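Local coordinates for protein exodeoxyribonuclease 10 (Escherichia coli, PDB 4FZX) that degrades single-stranded and double-stranded DNA from the 3' end as a DEDDh-family exonuclease that uses magnesium as its cofactor, at residues C[135-138]-C[139-143]; C[113-116]-C[117-120]. All blocks are in the same frame, centred on the assembly; numbering follows the deposited sequence.

Contact 1: residues C[135-138]-C[139-143]; sequences RALY and DCYIT. With NA (sodium ion), chain G.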
loop_
_atom_site.group_PDB
_atom_site.type_symbol
_atom_site.label_atom_id
_atom_site.label_comp_id
_atom_site.label_asym_id
_atom_site.label_seq_id
_atom_site.Cartn_x
_atom_site.Cartn_y
_atom_site.Cartn_z
ATOM N N ARG C 135 40.057 6.568 4.759
ATOM C CA ARG C 135 40.875 5.685 5.574
ATOM C C ARG C 135 39.976 5.027 6.598
ATOM O O ARG C 135 39.103 5.673 7.166
ATOM C CB ARG C 135 42.033 6.433 6.231
ATOM C CG ARG C 135 43.090 6.972 5.222
ATOM C CD ARG C 135 43.881 5.841 4.521
ATOM N NE ARG C 135 44.565 4.977 5.485
ATOM C CZ ARG C 135 45.751 5.233 6.032
ATOM N NH1 ARG C 135 46.456 6.296 5.652
ATOM N NH2 ARG C 135 46.256 4.398 6.929
ATOM N N ALA C 136 40.147 3.722 6.780
ATOM C CA ALA C 136 39.143 2.919 7.449
ATOM C C ALA C 136 38.708 3.476 8.802
ATOM O O ALA C 136 37.511 3.594 9.048
ATOM C CB ALA C 136 39.608 1.472 7.580
ATOM N N LEU C 137 39.667 3.810 9.680
ATOM C CA LEU C 137 39.318 4.276 11.026
ATOM C C LEU C 137 38.580 5.600 10.983
ATOM O O LEU C 137 37.655 5.837 11.759
ATOM C CB LEU C 137 40.556 4.389 11.935
ATOM C CG LEU C 137 40.227 4.619 13.415
ATOM C CD1 LEU C 137 39.421 3.438 13.991
ATOM C CD2 LEU C 137 41.464 4.896 14.266
ATOM N N TYR C 138 38.964 6.455 10.042
ATOM C CA TYR C 138 38.286 7.728 9.856
ATOM C C TYR C 138 36.814 7.507 9.514
ATOM O O TYR C 138 35.919 8.057 10.179
ATOM C CB TYR C 138 38.993 8.529 8.765
ATOM C CG TYR C 138 38.524 9.948 8.638
ATOM C CD1 TYR C 138 37.290 10.242 8.065
ATOM C CD2 TYR C 138 39.323 11.004 9.071
ATOM C CE1 TYR C 138 36.862 11.548 7.930
ATOM C CE2 TYR C 138 38.897 12.322 8.944
ATOM C CZ TYR C 138 37.670 12.583 8.365
ATOM O OH TYR C 138 37.229 13.884 8.258
ATOM N N ASP C 139 36.553 6.639 8.535
ATOM C CA ASP C 139 35.186 6.373 8.114
ATOM C C ASP C 139 34.359 5.653 9.182
ATOM O O ASP C 139 33.126 5.782 9.211
ATOM C CB ASP C 139 35.162 5.571 6.822
ATOM C CG ASP C 139 35.559 6.400 5.595
ATOM O OD1 ASP C 139 36.005 7.561 5.750
ATOM O OD2 ASP C 139 35.458 5.862 4.467
ATOM N N CYS C 140 35.024 4.878 10.042
ATOM C CA CYS C 140 34.358 4.247 11.187
ATOM C C CYS C 140 33.752 5.282 12.110
ATOM O O CYS C 140 32.662 5.094 12.620
ATOM C CB CYS C 140 35.336 3.356 11.979
ATOM S SG CYS C 140 35.612 1.728 11.245
ATOM N N TYR C 141 34.483 6.368 12.343
ATOM C CA TYR C 141 33.991 7.467 13.176
ATOM C C TYR C 141 32.810 8.191 12.548
ATOM O O TYR C 141 31.877 8.602 13.246
ATOM C CB TYR C 141 35.121 8.451 13.494
ATOM C CG TYR C 141 35.939 8.013 14.679
ATOM C CD1 TYR C 141 35.514 8.289 15.974
ATOM C CD2 TYR C 141 37.056 7.198 14.514
ATOM C CE1 TYR C 141 36.225 7.853 17.076
ATOM C CE2 TYR C 141 37.766 6.731 15.615
ATOM C CZ TYR C 141 37.346 7.081 16.896
ATOM O OH TYR C 141 38.039 6.636 17.999
ATOM N N ILE C 142 32.833 8.309 11.224
ATOM C CA ILE C 142 31.726 8.909 10.486
ATOM C C ILE C 142 30.482 8.030 10.618
ATOM O O ILE C 142 29.412 8.500 10.984
ATOM C CB ILE C 142 32.069 9.057 8.980
ATOM C CG1 ILE C 142 33.295 9.957 8.782
ATOM C CG2 ILE C 142 30.866 9.581 8.212
ATOM C CD1 ILE C 142 33.220 11.290 9.494
ATOM N N THR C 143 30.655 6.738 10.379
ATOM C CA THR C 143 29.537 5.812 10.371
ATOM C C THR C 143 28.982 5.629 11.780
ATOM O O THR C 143 27.772 5.668 11.976
ATOM C CB THR C 143 29.945 4.474 9.756
ATOM O OG1 THR C 143 30.460 4.714 8.442
ATOM C CG2 THR C 143 28.757 3.497 9.669
HETATM NA NA NA G . 35.490 3.785 3.676
HETATM O O HOH W 1 36.244 4.764 1.388
#
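R135 and D139 join across the first turn of helix 136-154, which carries an acidic residue of the RNase H-like exonuclease fold's metal site. D139 N donates to R135 O over 3.1 Å, nearly straight. The tight side faces the sheet. There A136 and C140 are buried against A20, and C140 N bonds A136 O at 3.0 Å. Between this and the looser side, L137 and Y141 lie side by side against strands 16-25 and 28-36. L137 CG meets the edge of the Y141 ring in its plane, 3.9 Å from CE2. The looser side holds the partly exposed Y138. With CG anti to the backbone N (chi1 -171°), its ring stands off the helix beside T127, and CE1 passes I142 CD1 obliquely at 4.0 Å. A serine in place of Y138 would remove this ring and would probably open a gap beside I142 CD1 and T127. D139 turns its CG anti to its carbonyl carbon (chi1 -73°), which brings OD2 to the metal. H134 N and H133 ND1 hydrogen-bond OD1, which probably steadies the carboxylate. D6 and E8 also bind the sodium ion. D139 OD2 binds it at 2.2 Å and a water oxygen at 2.6 Å.

Contact 2: residues C[113-116]-C[117-120]; sequences SNMA and LYKT. With nucleotides of chain A.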
loop_
_atom_site.group_PDB
_atom_site.type_symbol
_atom_site.label_atom_id
_atom_site.label_comp_id
_atom_site.label_asym_id
_atom_site.label_seq_id
_atom_site.Cartn_x
_atom_site.Cartn_y
_atom_site.Cartn_z
ATOM N N SER C 113 24.956 8.016 0.453
ATOM C CA SER C 113 26.366 7.727 0.646
ATOM C C SER C 113 26.803 8.136 2.051
ATOM O O SER C 113 26.165 8.975 2.680
ATOM C CB SER C 113 27.229 8.421 -0.407
ATOM O OG SER C 113 27.334 9.799 -0.136
ATOM N N ASN C 114 27.897 7.549 2.528
ATOM C CA ASN C 114 28.352 7.771 3.903
ATOM C C ASN C 114 28.603 9.255 4.201
ATOM O O ASN C 114 28.088 9.787 5.189
ATOM C CB ASN C 114 29.604 6.921 4.215
ATOM C CG ASN C 114 29.837 6.715 5.723
ATOM O OD1 ASN C 114 28.902 6.607 6.506
ATOM N ND2 ASN C 114 31.097 6.586 6.106
HETATM N N MSE C 115 29.367 9.925 3.336
HETATM C CA MSE C 115 29.711 11.329 3.579
HETATM C C MSE C 115 28.564 12.289 3.283
HETATM O O MSE C 115 28.404 13.302 3.973
HETATM C CB MSE C 115 30.963 11.760 2.822
HETATM C CG MSE C 115 31.463 13.179 3.224
HETATM SE SE MSE C 115 31.908 13.333 5.153
HETATM C CE MSE C 115 32.237 15.267 5.265
ATOM N N ALA C 116 27.741 11.965 2.290
ATOM C CA ALA C 116 26.556 12.777 2.034
ATOM C C ALA C 116 25.622 12.810 3.254
ATOM O O ALA C 116 25.106 13.859 3.614
ATOM C CB ALA C 116 25.828 12.284 0.818
ATOM N N LEU C 117 25.424 11.657 3.889
ATOM C CA LEU C 117 24.612 11.573 5.095
ATOM C C LEU C 117 25.252 12.410 6.198
ATOM O O LEU C 117 24.598 13.231 6.826
ATOM C CB LEU C 117 24.519 10.118 5.565
ATOM C CG LEU C 117 23.280 9.240 5.368
ATOM C CD1 LEU C 117 22.008 9.995 4.962
ATOM C CD2 LEU C 117 23.568 8.067 4.449
ATOM N N TYR C 118 26.532 12.174 6.451
ATOM C CA TYR C 118 27.257 12.938 7.469
ATOM C C TYR C 118 27.102 14.448 7.246
ATOM O O TYR C 118 26.879 15.203 8.202
ATOM C CB TYR C 118 28.735 12.576 7.469
ATOM C CG TYR C 118 29.505 13.192 8.608
ATOM C CD1 TYR C 118 30.212 14.381 8.436
ATOM C CD2 TYR C 118 29.565 12.565 9.853
ATOM C CE1 TYR C 118 30.944 14.938 9.471
ATOM C CE2 TYR C 118 30.285 13.125 10.906
ATOM C CZ TYR C 118 30.969 14.315 10.708
ATOM O OH TYR C 118 31.683 14.877 11.747
ATOM N N LYS C 119 27.245 14.882 5.994
ATOM C CA LYS C 119 27.111 16.299 5.671
ATOM C C LYS C 119 25.691 16.811 5.938
ATOM O O LYS C 119 25.505 17.779 6.685
ATOM C CB LYS C 119 27.553 16.581 4.229
ATOM C CG LYS C 119 26.979 17.865 3.635
ATOM C CD LYS C 119 28.057 18.952 3.475
ATOM C CE LYS C 119 27.445 20.329 3.179
ATOM N NZ LYS C 119 26.470 20.288 2.045
ATOM N N THR C 120 24.688 16.118 5.399
ATOM C CA THR C 120 23.305 16.581 5.524
ATOM C C THR C 120 22.767 16.519 6.943
ATOM O O THR C 120 21.898 17.318 7.319
ATOM C CB THR C 120 22.353 15.801 4.641
ATOM O OG1 THR C 120 22.952 15.612 3.364
ATOM C CG2 THR C 120 21.079 16.578 4.460
ATOM P P DA A 16 28.914 4.990 -0.567
ATOM O OP1 DA A 16 29.073 5.483 0.816
ATOM O OP2 DA A 16 29.397 5.750 -1.755
ATOM O "O5'" DA A 16 29.538 3.512 -0.627
ATOM C "C5'" DA A 16 29.293 2.578 0.405
ATOM C "C4'" DA A 16 30.102 1.307 0.166
ATOM O "O4'" DA A 16 29.441 0.518 -0.865
ATOM C "C3'" DA A 16 31.527 1.539 -0.352
ATOM O "O3'" DA A 16 32.460 1.629 0.754
ATOM C "C2'" DA A 16 31.776 0.301 -1.220
ATOM C "C1'" DA A 16 30.384 -0.000 -1.765
ATOM N N9 DA A 16 30.181 0.601 -3.062
ATOM C C8 DA A 16 30.389 1.893 -3.417
ATOM N N7 DA A 16 30.210 2.119 -4.693
ATOM C C5 DA A 16 29.855 0.889 -5.195
ATOM C C6 DA A 16 29.556 0.464 -6.495
ATOM N N6 DA A 16 29.538 1.281 -7.552
ATOM N N1 DA A 16 29.291 -0.841 -6.665
ATOM C C2 DA A 16 29.327 -1.656 -5.595
ATOM N N3 DA A 16 29.609 -1.372 -4.320
ATOM C C4 DA A 16 29.858 -0.062 -4.205
ATOM P P DG A 15 25.066 7.176 -4.776
ATOM O OP1 DG A 15 24.932 8.403 -3.977
ATOM O OP2 DG A 15 25.940 7.186 -5.969
ATOM O "O5'" DG A 15 25.558 6.008 -3.802
ATOM C "C5'" DG A 15 24.924 5.827 -2.543
ATOM C "C4'" DG A 15 25.341 4.503 -1.930
ATOM O "O4'" DG A 15 24.758 3.394 -2.664
ATOM C "C3'" DG A 15 26.840 4.249 -1.925
ATOM O "O3'" DG A 15 27.359 4.745 -0.711
ATOM C "C2'" DG A 15 26.926 2.730 -1.968
ATOM C "C1'" DG A 15 25.681 2.328 -2.753
ATOM N N9 DG A 15 25.950 2.145 -4.169
ATOM C C8 DG A 15 26.261 3.131 -5.068
ATOM N N7 DG A 15 26.412 2.679 -6.287
ATOM C C5 DG A 15 26.170 1.316 -6.180
ATOM C C6 DG A 15 26.207 0.323 -7.180
ATOM O O6 DG A 15 26.442 0.486 -8.389
ATOM N N1 DG A 15 25.923 -0.948 -6.667
ATOM C C2 DG A 15 25.632 -1.200 -5.330
ATOM N N2 DG A 15 25.411 -2.491 -4.995
ATOM N N3 DG A 15 25.611 -0.255 -4.381
ATOM C C4 DG A 15 25.883 0.968 -4.886
#
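M115 and Y118 each set CG anti to the backbone N, with chi1 -172° and -173°. The chain of M115, a selenomethionine, then bends at chi2 (59°), which carries the selenium back over the helix turn to the ring. SE lies 3.8 Å from Y118 CD1 and 4.8 Å from the ring centroid. This is an oblique Met-aromatic contact. At the start of helix 114-120, S113 is the N-cap. Its OG accepts from A116 N at 3.3 Å and also bonds K111 NZ. S113 O takes L117 N at 3.0 Å, and L117 CD2 folds back to 3.3 Å from the same oxygen. The helix start also binds DNA. N114 N donates to OP1 of DA16 of chain A over 2.9 Å, and the N-terminal end of the helix dipole would probably favour this phosphate. At the other end, A116 O is gripped twice by T120. OG1 reaches it at 2.8 Å and T120 N at 2.9 Å, from opposite faces of the carbonyl plane. Y118 OH accepts from V125 N. L117 packs on H80, just after strand 76-79, and on L146, while N114 and Y118 lean on I142, so the short helix lies against helix 136-154.

From the N terminus, the five strands and the helices between and just after them come first, then contact 2 on helix 114-120, then contact 1 at the start of helix 136-154. The two run in series and neither nest nor cross. Each closes only helical turns, with no longer loop. Their centres are 12 Å apart, yet the helices touch. The T143 hydroxyl meets the N114 side-chain amide, with N114 ND2 as a weak hydrogen-bond partner of T143 OG1. I142 CG2 packs 3.6 Å from Y118 CD2. Contact 1 ties its helix to strands 2-9, 16-25 and 28-36 and to the sodium ion, which a DNA phosphate also binds. Contact 2 adds a phosphate grip, so this helix pair links the sheet and metal site to the bound DNA.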